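Side-chain contacts in pyridoxal kinase (Lactobacillus plantarum, PDB 3H74), which probably catalyses the ATP-dependent phosphorylation of pyridoxal to pyridoxal 5'-phosphate, as a vitamin B6 kinase of the ribokinase clan: residues 25-28 with 29-32; 122-125 with 126-130; 222-226 with 227-231; 239-242 with 243-246. All coordinates share one frame; numbering follows the deposited sequence.

Interaction 1 (25-28 with 29-32); sequences PVLT and AMQY
Leu27 and Tyr32 meet on the buried side of this helix end, where methyl CD2 of Leu27 rests 3.9 Å from ring atom CD2 of Tyr32. The backbone of the same leucine meets the ring edge as well: Leu27 O lies in the ring plane, 3.4 Å from Tyr32 CD2. One residue therefore offers the tyrosine both an oxygen and a methyl. Alongside, Val26 CG1 touches the SE of Met30, a selenomethionine, at 4.0 Å, the two side chains pointing the same way. That valine branch stands anti to the backbone N (chi1 167°), on the carbonyl side, and so faces the residue one turn on. Apolar chains suit this side, since Val26 and Met30 also pack on Ile270 of helix 264-274 and Leu27 on Met6 and Val8 of strand 4-13. A Schellman motif closes the helix here: Tyr32 N bonds Leu27 O at 3.1 Å and Gln31 N bonds Thr28 O at 2.9 Å. Gln31, with phi of 78°, is the C-prime residue that turns helix 19-29 toward strand 32-42, part of the main sheet of this ribokinase-like fold. The other side is looser and wet. Thr28 is exposed, and a water donates to its OG1 at 2.9 Å and to Tyr32 O at 3.2 Å, bridging the threonine side chain and the backbone beyond the turn. A small hydroxyl serves well there, because Thr28 OG1 also hydrogen-bonds Leu24 O one turn back, while the Tyr32 hydroxyl bonds Gly223 O.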
loop_
_atom_site.group_PDB
_atom_site.type_symbol
_atom_site.label_atom_id
_atom_site.label_comp_id
_atom_site.label_asym_id
_atom_site.label_seq_id
_atom_site.Cartn_x
_atom_site.Cartn_y
_atom_site.Cartn_z
ATOM N N PRO A 25 -10.274 2.311 9.613
ATOM C CA PRO A 25 -11.469 1.474 9.741
ATOM C C PRO A 25 -11.247 0.014 9.324
ATOM O O PRO A 25 -11.681 -0.898 10.030
ATOM C CB PRO A 25 -12.488 2.172 8.820
ATOM C CG PRO A 25 -12.041 3.607 8.816
ATOM C CD PRO A 25 -10.545 3.508 8.797
ATOM N N VAL A 26 -10.564 -0.213 8.207
ATOM C CA VAL A 26 -10.370 -1.563 7.707
ATOM C C VAL A 26 -9.576 -2.426 8.693
ATOM O O VAL A 26 -9.992 -3.531 9.048
ATOM C CB VAL A 26 -9.708 -1.525 6.312
ATOM C CG1 VAL A 26 -9.208 -2.907 5.891
ATOM C CG2 VAL A 26 -10.687 -0.974 5.277
ATOM N N LEU A 27 -8.439 -1.919 9.153
ATOM C CA LEU A 27 -7.579 -2.709 10.018
ATOM C C LEU A 27 -8.142 -2.835 11.432
ATOM O O LEU A 27 -7.977 -3.864 12.078
ATOM C CB LEU A 27 -6.149 -2.173 9.985
ATOM C CG LEU A 27 -5.456 -2.477 8.644
ATOM C CD1 LEU A 27 -4.274 -1.545 8.426
ATOM C CD2 LEU A 27 -5.032 -3.939 8.541
ATOM N N THR A 28 -8.841 -1.813 11.898
ATOM C CA THR A 28 -9.566 -1.926 13.164
ATOM C C THR A 28 -10.608 -3.045 13.065
ATOM O O THR A 28 -10.699 -3.893 13.958
ATOM C CB THR A 28 -10.216 -0.590 13.546
ATOM O OG1 THR A 28 -9.191 0.392 13.719
ATOM C CG2 THR A 28 -11.001 -0.701 14.851
ATOM N N ALA A 29 -11.365 -3.079 11.971
ATOM C CA ALA A 29 -12.371 -4.127 11.796
ATOM C C ALA A 29 -11.731 -5.505 11.759
ATOM O O ALA A 29 -12.331 -6.487 12.191
ATOM C CB ALA A 29 -13.188 -3.877 10.539
HETATM N N MSE A 30 -10.502 -5.588 11.279
HETATM C CA MSE A 30 -9.743 -6.841 11.218
HETATM C C MSE A 30 -9.021 -7.143 12.532
HETATM O O MSE A 30 -8.170 -7.982 12.542
HETATM C CB MSE A 30 -8.737 -6.795 10.035
HETATM C CG MSE A 30 -9.450 -6.642 8.623
HETATM SE SE MSE A 30 -8.290 -6.627 6.995
HETATM C CE MSE A 30 -7.654 -8.262 7.980
ATOM N N GLN A 31 -9.351 -6.435 13.587
ATOM C CA GLN A 31 -8.940 -6.796 14.949
ATOM C C GLN A 31 -7.451 -6.405 15.228
ATOM O O GLN A 31 -6.806 -6.980 16.032
ATOM C CB GLN A 31 -9.232 -8.287 15.239
ATOM C CG GLN A 31 -10.605 -8.805 14.713
ATOM C CD GLN A 31 -10.762 -10.312 14.987
ATOM O OE1 GLN A 31 -10.730 -10.594 16.010
ATOM N NE2 GLN A 31 -10.584 -11.179 14.030
ATOM N N TYR A 32 -6.985 -5.351 14.643
ATOM C CA TYR A 32 -5.717 -4.758 14.979
ATOM C C TYR A 32 -5.845 -3.562 15.900
ATOM O O TYR A 32 -6.730 -2.798 15.754
ATOM C CB TYR A 32 -4.962 -4.319 13.683
ATOM C CG TYR A 32 -4.527 -5.487 12.821
ATOM C CD1 TYR A 32 -3.314 -6.112 13.037
ATOM C CD2 TYR A 32 -5.345 -5.975 11.836
ATOM C CE1 TYR A 32 -2.937 -7.182 12.285
ATOM C CE2 TYR A 32 -4.971 -7.044 11.088
ATOM C CZ TYR A 32 -3.746 -7.642 11.321
ATOM O OH TYR A 32 -3.305 -8.701 10.610
HETATM O O HOH W 1 -7.354 0.289 15.983
#

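Interaction 2 (122-125 with 126-130); sequences QDYV and AAMRQ
Regular i to i+4 hydrogen bonds, from Ala126 N to Gln122 O through to Arg129 N with Val125 O at 3.0 Å, wind residues 122-130 of helix 122-131 into one alpha-helical run and bring side chains four apart onto a common flank. On one flank Val125 CG1 sits over the centre of one face of the Arg129 guanidinium, 3.7 Å from its CZ. The arginine reaches this place with CG anti to its carbonyl carbon (chi1 -71°) and a chain extended from CG to NE, so that it crosses the valine obliquely and lays its flat end over the methyl. A beta-branched valine suits the spot: its CG1, anti to the backbone N, is carried toward the residue one turn on. The guanidinium also reaches the end of helix 142-149, where NE bonds Leu148 O. One water accepts from Arg129 NH2 at 2.7 Å and donates to Gln122 OE1 at 2.8 Å, while a second links Arg129 NH1, at 3.0 Å, to both OE1 and O of Gln122. A leucine in place of Arg129 would remove these N-H groups and is likely to leave Leu148 O and both waters without their donor. On the buried flank, Met128, a selenomethionine, bends at chi2 and chi3 (56° and 52°) to bring CE within 3.6 Å of Tyr124 OH. That hydroxyl takes the N-H of Gly84, and the ring stacks on Phe120 and packs on Cys89 of helix 86-98. Arginine N-H groups met by a carbonyl oxygen and two waters would probably stabilise the cation, while a methyl covers one face.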
loop_
_atom_site.group_PDB
_atom_site.type_symbol
_atom_site.label_atom_id
_atom_site.label_comp_id
_atom_site.label_asym_id
_atom_site.label_seq_id
_atom_site.Cartn_x
_atom_site.Cartn_y
_atom_site.Cartn_z
ATOM N N GLN A 122 14.685 10.574 -8.995
ATOM C CA GLN A 122 15.537 9.399 -8.818
ATOM C C GLN A 122 16.077 9.239 -7.397
ATOM O O GLN A 122 16.280 8.117 -6.935
ATOM C CB GLN A 122 16.681 9.397 -9.828
ATOM C CG GLN A 122 16.270 8.874 -11.199
ATOM C CD GLN A 122 16.049 7.367 -11.218
ATOM O OE1 GLN A 122 16.898 6.589 -10.771
ATOM N NE2 GLN A 122 14.906 6.949 -11.745
ATOM N N ASP A 123 16.308 10.358 -6.715
ATOM C CA ASP A 123 16.729 10.324 -5.316
ATOM C C ASP A 123 15.661 9.654 -4.454
ATOM O O ASP A 123 15.984 8.879 -3.555
ATOM C CB ASP A 123 17.021 11.735 -4.790
ATOM C CG ASP A 123 18.366 12.281 -5.260
ATOM O OD1 ASP A 123 19.233 11.491 -5.694
ATOM O OD2 ASP A 123 18.546 13.512 -5.177
ATOM N N TYR A 124 14.393 9.950 -4.736
ATOM C CA TYR A 124 13.299 9.340 -3.984
ATOM C C TYR A 124 13.179 7.850 -4.296
ATOM O O TYR A 124 12.934 7.050 -3.392
ATOM C CB TYR A 124 11.974 10.063 -4.225
ATOM C CG TYR A 124 10.898 9.623 -3.259
ATOM C CD1 TYR A 124 10.921 10.028 -1.933
ATOM C CD2 TYR A 124 9.870 8.779 -3.669
ATOM C CE1 TYR A 124 9.946 9.627 -1.039
ATOM C CE2 TYR A 124 8.888 8.355 -2.775
ATOM C CZ TYR A 124 8.934 8.786 -1.466
ATOM O OH TYR A 124 7.977 8.391 -0.566
ATOM N N VAL A 125 13.382 7.478 -5.562
ATOM C CA VAL A 125 13.398 6.072 -5.954
ATOM C C VAL A 125 14.486 5.311 -5.192
ATOM O O VAL A 125 14.261 4.196 -4.720
ATOM C CB VAL A 125 13.591 5.897 -7.485
ATOM C CG1 VAL A 125 13.631 4.435 -7.858
ATOM C CG2 VAL A 125 12.454 6.575 -8.242
ATOM N N ALA A 126 15.667 5.918 -5.074
ATOM C CA ALA A 126 16.764 5.299 -4.345
ATOM C C ALA A 126 16.416 5.116 -2.862
ATOM O O ALA A 126 16.707 4.072 -2.273
ATOM C CB ALA A 126 18.040 6.109 -4.513
ATOM N N ALA A 127 15.782 6.126 -2.266
ATOM C CA ALA A 127 15.333 6.010 -0.883
ATOM C C ALA A 127 14.309 4.875 -0.716
ATOM O O ALA A 127 14.339 4.138 0.269
ATOM C CB ALA A 127 14.760 7.328 -0.400
HETATM N N MSE A 128 13.425 4.728 -1.700
HETATM C CA MSE A 128 12.422 3.671 -1.673
HETATM C C MSE A 128 13.073 2.287 -1.757
HETATM O O MSE A 128 12.651 1.351 -1.079
HETATM C CB MSE A 128 11.427 3.857 -2.811
HETATM C CG MSE A 128 10.240 2.913 -2.714
HETATM SE SE MSE A 128 9.259 3.023 -1.026
HETATM C CE MSE A 128 8.962 4.939 -0.988
ATOM N N ARG A 129 14.126 2.163 -2.572
ATOM C CA ARG A 129 14.832 0.890 -2.681
ATOM C C ARG A 129 15.444 0.493 -1.325
ATOM O O ARG A 129 15.448 -0.608 -1.016
ATOM C CB ARG A 129 15.948 0.962 -3.761
ATOM C CG ARG A 129 15.456 1.030 -5.223
ATOM C CD ARG A 129 16.629 0.991 -6.196
ATOM N NE ARG A 129 16.203 1.218 -7.545
ATOM C CZ ARG A 129 16.600 2.204 -8.291
ATOM N NH1 ARG A 129 17.480 3.064 -7.859
ATOM N NH2 ARG A 129 16.158 2.311 -9.489
ATOM N N GLN A 130 15.882 1.450 -0.556
ATOM C CA GLN A 130 16.362 1.149 0.802
ATOM C C GLN A 130 15.228 0.713 1.757
ATOM O O GLN A 130 15.352 -0.197 2.459
ATOM C CB GLN A 130 17.082 2.356 1.413
ATOM C CG GLN A 130 16.442 3.622 0.948
ATOM C CD GLN A 130 16.489 4.865 1.900
ATOM O OE1 GLN A 130 17.536 5.597 1.884
ATOM N NE2 GLN A 130 15.370 5.112 2.672
HETATM O O HOH W 2 17.585 3.913 -11.156
HETATM O O HOH W 3 17.681 6.020 -8.310
#

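Interaction 3 (222-226 with 227-231); sequences AGLLG and RGYPL
Leu224 O is gripped from opposite faces of its carbonyl plane by two backbone N-H groups, Arg227 N at 3.1 Å and Tyr229 N at 3.3 Å. The Arg227 bond stands 69° out of that plane, well off the lone pairs, and Arg227 N adds a weak bond to Gly223 O. The same oxygen also lies in the plane of the Tyr229 ring, at its edge, 3.5 Å from Tyr229 CD2. Beside it, methyl CD2 of Leu224 touches Tyr229 CD2 at 4.0 Å, the leucine and the ring slanting across each other near Leu273 of helix 264-274. An alanine here would take away the Tyr229 ring, and the Leu224 methyl would probably lose its apolar neighbour, with a gap opening toward Leu273. The turn is a Schellman motif that ends helix 213-226: Tyr229 N meets Leu224 O, and Gly228 N meets Leu225 O at 3.0 Å. Gly228 has phi of 99°, where a CB would jam against the carbonyl of Arg227, so glycine is the natural choice. Pro230 then takes the N-cap position of helix 231-251. Across this link a water donates to Leu225 O at 2.8 Å and to Tyr229 O at 2.7 Å, and Leu225 CD2 reaches Leu231 CD1 at 4.3 Å. In Arg227, CG is placed anti to the carbonyl carbon by chi1 (-67°) and lies near Gly223 O, and a bend at chi2 sends the head out of the turn. The chain is long enough for NE to bond Met30 O and NH1 to bond Ser4 OG, and the guanidinium makes a cation-pi contact with Tyr32.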
loop_
_atom_site.group_PDB
_atom_site.type_symbol
_atom_site.label_atom_id
_atom_site.label_comp_id
_atom_site.label_asym_id
_atom_site.label_seq_id
_atom_site.Cartn_x
_atom_site.Cartn_y
_atom_site.Cartn_z
ATOM N N ALA A 222 -2.140 -6.512 3.991
ATOM C CA ALA A 222 -1.403 -6.517 5.246
ATOM C C ALA A 222 -2.233 -7.147 6.353
ATOM O O ALA A 222 -1.706 -7.942 7.142
ATOM C CB ALA A 222 -0.973 -5.119 5.628
ATOM N N GLY A 223 -3.520 -6.798 6.422
ATOM C CA GLY A 223 -4.399 -7.333 7.451
ATOM C C GLY A 223 -4.552 -8.839 7.372
ATOM O O GLY A 223 -4.532 -9.535 8.392
ATOM N N LEU A 224 -4.710 -9.360 6.162
ATOM C CA LEU A 224 -4.854 -10.807 5.985
ATOM C C LEU A 224 -3.554 -11.557 6.272
ATOM O O LEU A 224 -3.557 -12.593 6.948
ATOM C CB LEU A 224 -5.385 -11.139 4.589
ATOM C CG LEU A 224 -6.824 -10.697 4.310
ATOM C CD1 LEU A 224 -7.123 -10.807 2.825
ATOM C CD2 LEU A 224 -7.829 -11.520 5.125
ATOM N N LEU A 225 -2.440 -11.020 5.787
ATOM C CA LEU A 225 -1.153 -11.654 6.058
ATOM C C LEU A 225 -0.862 -11.670 7.549
ATOM O O LEU A 225 -0.375 -12.668 8.077
ATOM C CB LEU A 225 -0.029 -10.963 5.304
ATOM C CG LEU A 225 -0.076 -11.095 3.783
ATOM C CD1 LEU A 225 1.014 -10.246 3.177
ATOM C CD2 LEU A 225 0.069 -12.556 3.345
ATOM N N GLY A 226 -1.190 -10.578 8.236
ATOM C CA GLY A 226 -0.948 -10.483 9.674
ATOM C C GLY A 226 -1.788 -11.440 10.488
ATOM O O GLY A 226 -1.473 -11.722 11.640
ATOM N N ARG A 227 -2.861 -11.945 9.887
ATOM C CA ARG A 227 -3.737 -12.907 10.557
ATOM C C ARG A 227 -3.404 -14.345 10.151
ATOM O O ARG A 227 -4.115 -15.281 10.523
ATOM C CB ARG A 227 -5.219 -12.568 10.324
ATOM C CG ARG A 227 -5.692 -11.262 10.993
ATOM C CD ARG A 227 -5.970 -11.385 12.499
ATOM N NE ARG A 227 -6.095 -10.070 13.142
ATOM C CZ ARG A 227 -5.101 -9.447 13.768
ATOM N NH1 ARG A 227 -3.896 -10.011 13.859
ATOM N NH2 ARG A 227 -5.304 -8.252 14.304
ATOM N N GLY A 228 -2.315 -14.520 9.407
ATOM C CA GLY A 228 -1.750 -15.846 9.167
ATOM C C GLY A 228 -2.118 -16.494 7.850
ATOM O O GLY A 228 -1.737 -17.636 7.589
ATOM N N TYR A 229 -2.851 -15.774 7.011
ATOM C CA TYR A 229 -3.221 -16.297 5.706
ATOM C C TYR A 229 -2.024 -16.339 4.781
ATOM O O TYR A 229 -1.277 -15.367 4.694
ATOM C CB TYR A 229 -4.303 -15.441 5.073
ATOM C CG TYR A 229 -5.656 -15.701 5.638
ATOM C CD1 TYR A 229 -6.395 -16.813 5.231
ATOM C CD2 TYR A 229 -6.200 -14.853 6.595
ATOM C CE1 TYR A 229 -7.642 -17.060 5.752
ATOM C CE2 TYR A 229 -7.456 -15.093 7.127
ATOM C CZ TYR A 229 -8.167 -16.202 6.697
ATOM O OH TYR A 229 -9.411 -16.473 7.200
ATOM N N PRO A 230 -1.836 -17.467 4.079
ATOM C CA PRO A 230 -0.780 -17.543 3.086
ATOM C C PRO A 230 -0.986 -16.520 1.966
ATOM O O PRO A 230 -2.099 -16.027 1.766
ATOM C CB PRO A 230 -0.904 -18.973 2.548
ATOM C CG PRO A 230 -1.622 -19.721 3.611
ATOM C CD PRO A 230 -2.578 -18.735 4.194
ATOM N N LEU A 231 0.090 -16.205 1.258
ATOM C CA LEU A 231 0.083 -15.158 0.235
ATOM C C LEU A 231 -0.934 -15.382 -0.881
ATOM O O LEU A 231 -1.703 -14.476 -1.197
ATOM C CB LEU A 231 1.490 -14.953 -0.346
ATOM C CG LEU A 231 1.640 -13.823 -1.370
ATOM C CD1 LEU A 231 1.364 -12.447 -0.760
ATOM C CD2 LEU A 231 3.023 -13.873 -2.012
HETATM O O HOH W 4 0.620 -14.759 6.496
#

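Interaction 4 (239-242 with 243-246); sequences NQWL and NMAV
Trp241 has CG anti to its carbonyl carbon (chi1 -81°), and Met244, a selenomethionine, runs extended until a bend at chi3 (61°) turns its methyl back, so that Met244 CE meets Trp241 CD1 at 3.9 Å. The two side chains lie side by side and point the same way, three residues apart along helix 231-251. The methyl also stays 4.0 Å from Trp241 O, the carbonyl that takes the Ala245 N-H. Backbone bonds from Asn243 to Val246 hold the frame in regular alpha-helical form; the straightest, Val246 N to Leu242 O at 3.0 Å, has an N-H...O angle of 169°. Small and branched side chains lie close along the carbonyls. Ala245 CB lies 3.6 Å from Trp241 O, and Val246 CG2 comes to 3.5 Å from Leu242 O. An alanine fits where the helix faces Val261, while Leu242 and Val246 both pack on Thr213 at the start of helix 213-226. Trp241 is the broad wedge of the group: its buried indole packs on Val220 of helix 213-226 and on Leu266, Ala269 and Ile270 of helix 264-274, and Met244 follows it onto Ala269. The asparagines serve a different side. Asn243 CB touches Asn239 O at 3.3 Å, yet its ND2 turns to Arg204 O and to a glycerol, probably from the crystallisation liquor, and Asn239 ND2 bonds Leu235 O one turn back. Chemically the helix is therefore divided. The flexible selenoether chain and the indole meet through non-directional apolar contact, whereas the amides spend directional N-H bonds mainly on backbone carbonyls, one ending strand 198-204.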
loop_
_atom_site.group_PDB
_atom_site.type_symbol
_atom_site.label_atom_id
_atom_site.label_comp_id
_atom_site.label_asym_id
_atom_site.label_seq_id
_atom_site.Cartn_x
_atom_site.Cartn_y
_atom_site.Cartn_z
ATOM N N ASN A 239 -8.153 -9.177 -3.881
ATOM C CA ASN A 239 -8.661 -8.730 -5.191
ATOM C C ASN A 239 -10.192 -8.774 -5.297
ATOM O O ASN A 239 -10.811 -7.900 -5.812
ATOM C CB ASN A 239 -7.932 -9.540 -6.310
ATOM C CG ASN A 239 -6.532 -8.993 -6.550
ATOM O OD1 ASN A 239 -6.372 -8.064 -7.223
ATOM N ND2 ASN A 239 -5.590 -9.506 -5.859
ATOM N N GLN A 240 -10.760 -9.820 -4.754
ATOM C CA GLN A 240 -12.191 -9.964 -4.742
ATOM C C GLN A 240 -12.833 -8.851 -3.895
ATOM O O GLN A 240 -13.790 -8.262 -4.282
ATOM C CB GLN A 240 -12.649 -11.324 -4.195
ATOM C CG GLN A 240 -14.193 -11.255 -3.929
ATOM C CD GLN A 240 -14.895 -12.612 -3.763
ATOM O OE1 GLN A 240 -15.045 -13.085 -2.624
ATOM N NE2 GLN A 240 -15.333 -13.201 -4.867
ATOM N N TRP A 241 -12.250 -8.596 -2.741
ATOM C CA TRP A 241 -12.798 -7.561 -1.827
ATOM C C TRP A 241 -12.666 -6.150 -2.420
ATOM O O TRP A 241 -13.554 -5.357 -2.326
ATOM C CB TRP A 241 -12.054 -7.698 -0.486
ATOM C CG TRP A 241 -12.584 -8.796 0.412
ATOM C CD1 TRP A 241 -13.557 -9.672 0.141
ATOM C CD2 TRP A 241 -12.185 -9.026 1.754
ATOM N NE1 TRP A 241 -13.794 -10.456 1.238
ATOM C CE2 TRP A 241 -12.970 -10.062 2.242
ATOM C CE3 TRP A 241 -11.263 -8.434 2.598
ATOM C CZ2 TRP A 241 -12.827 -10.559 3.551
ATOM C CZ3 TRP A 241 -11.139 -8.926 3.916
ATOM C CH2 TRP A 241 -11.916 -9.976 4.341
ATOM N N LEU A 242 -11.552 -5.881 -3.085
ATOM C CA LEU A 242 -11.394 -4.580 -3.753
ATOM C C LEU A 242 -12.421 -4.439 -4.932
ATOM O O LEU A 242 -12.994 -3.435 -5.076
ATOM C CB LEU A 242 -9.968 -4.387 -4.257
ATOM C CG LEU A 242 -9.728 -3.038 -4.925
ATOM C CD1 LEU A 242 -9.806 -1.897 -3.829
ATOM C CD2 LEU A 242 -8.331 -3.082 -5.734
ATOM N N ASN A 243 -12.597 -5.528 -5.662
ATOM C CA ASN A 243 -13.599 -5.561 -6.736
ATOM C C ASN A 243 -14.984 -5.220 -6.168
ATOM O O ASN A 243 -15.718 -4.402 -6.722
ATOM C CB ASN A 243 -13.576 -6.949 -7.380
ATOM C CG ASN A 243 -14.343 -7.018 -8.687
ATOM O OD1 ASN A 243 -15.392 -7.654 -8.753
ATOM N ND2 ASN A 243 -13.820 -6.401 -9.728
HETATM N N MSE A 244 -15.296 -5.822 -5.023
HETATM C CA MSE A 244 -16.539 -5.563 -4.313
HETATM C C MSE A 244 -16.665 -4.115 -3.839
HETATM O O MSE A 244 -17.738 -3.507 -3.949
HETATM C CB MSE A 244 -16.641 -6.517 -3.131
HETATM C CG MSE A 244 -17.891 -6.337 -2.287
HETATM SE SE MSE A 244 -17.929 -7.525 -0.770
HETATM C CE MSE A 244 -16.325 -6.888 0.110
ATOM N N ALA A 245 -15.576 -3.549 -3.323
ATOM C CA ALA A 245 -15.607 -2.176 -2.824
ATOM C C ALA A 245 -15.829 -1.190 -3.973
ATOM O O ALA A 245 -16.573 -0.212 -3.847
ATOM C CB ALA A 245 -14.306 -1.861 -2.083
ATOM N N VAL A 246 -15.163 -1.435 -5.099
ATOM C CA VAL A 246 -15.382 -0.602 -6.281
ATOM C C VAL A 246 -16.828 -0.727 -6.784
ATOM O O VAL A 246 -17.461 0.283 -7.090
ATOM C CB VAL A 246 -14.365 -0.891 -7.411
ATOM C CG1 VAL A 246 -14.763 -0.170 -8.697
ATOM C CG2 VAL A 246 -12.957 -0.484 -6.966
#

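Overall arrangement
From the N terminus, interaction 1 comes first, turning the chain from helix 19-29 into strand 32-42 of the main sheet. Interaction 2 lies far off on helix 122-131, across the chain's centre, its centre about 30 Å from those of interactions 1 and 4. Interaction 3 closes the turn between helices 213-226 and 231-251, and interaction 4 follows along the latter helix. All four are in series; none nests in or crosses another. Interactions 1 and 3 touch, so two helix ends distant in sequence are joined. Interaction 4 comes within about 4 Å of interaction 3, nearest atoms, without touching. Helix 264-274 packs against interactions 1, 3 and 4 alike.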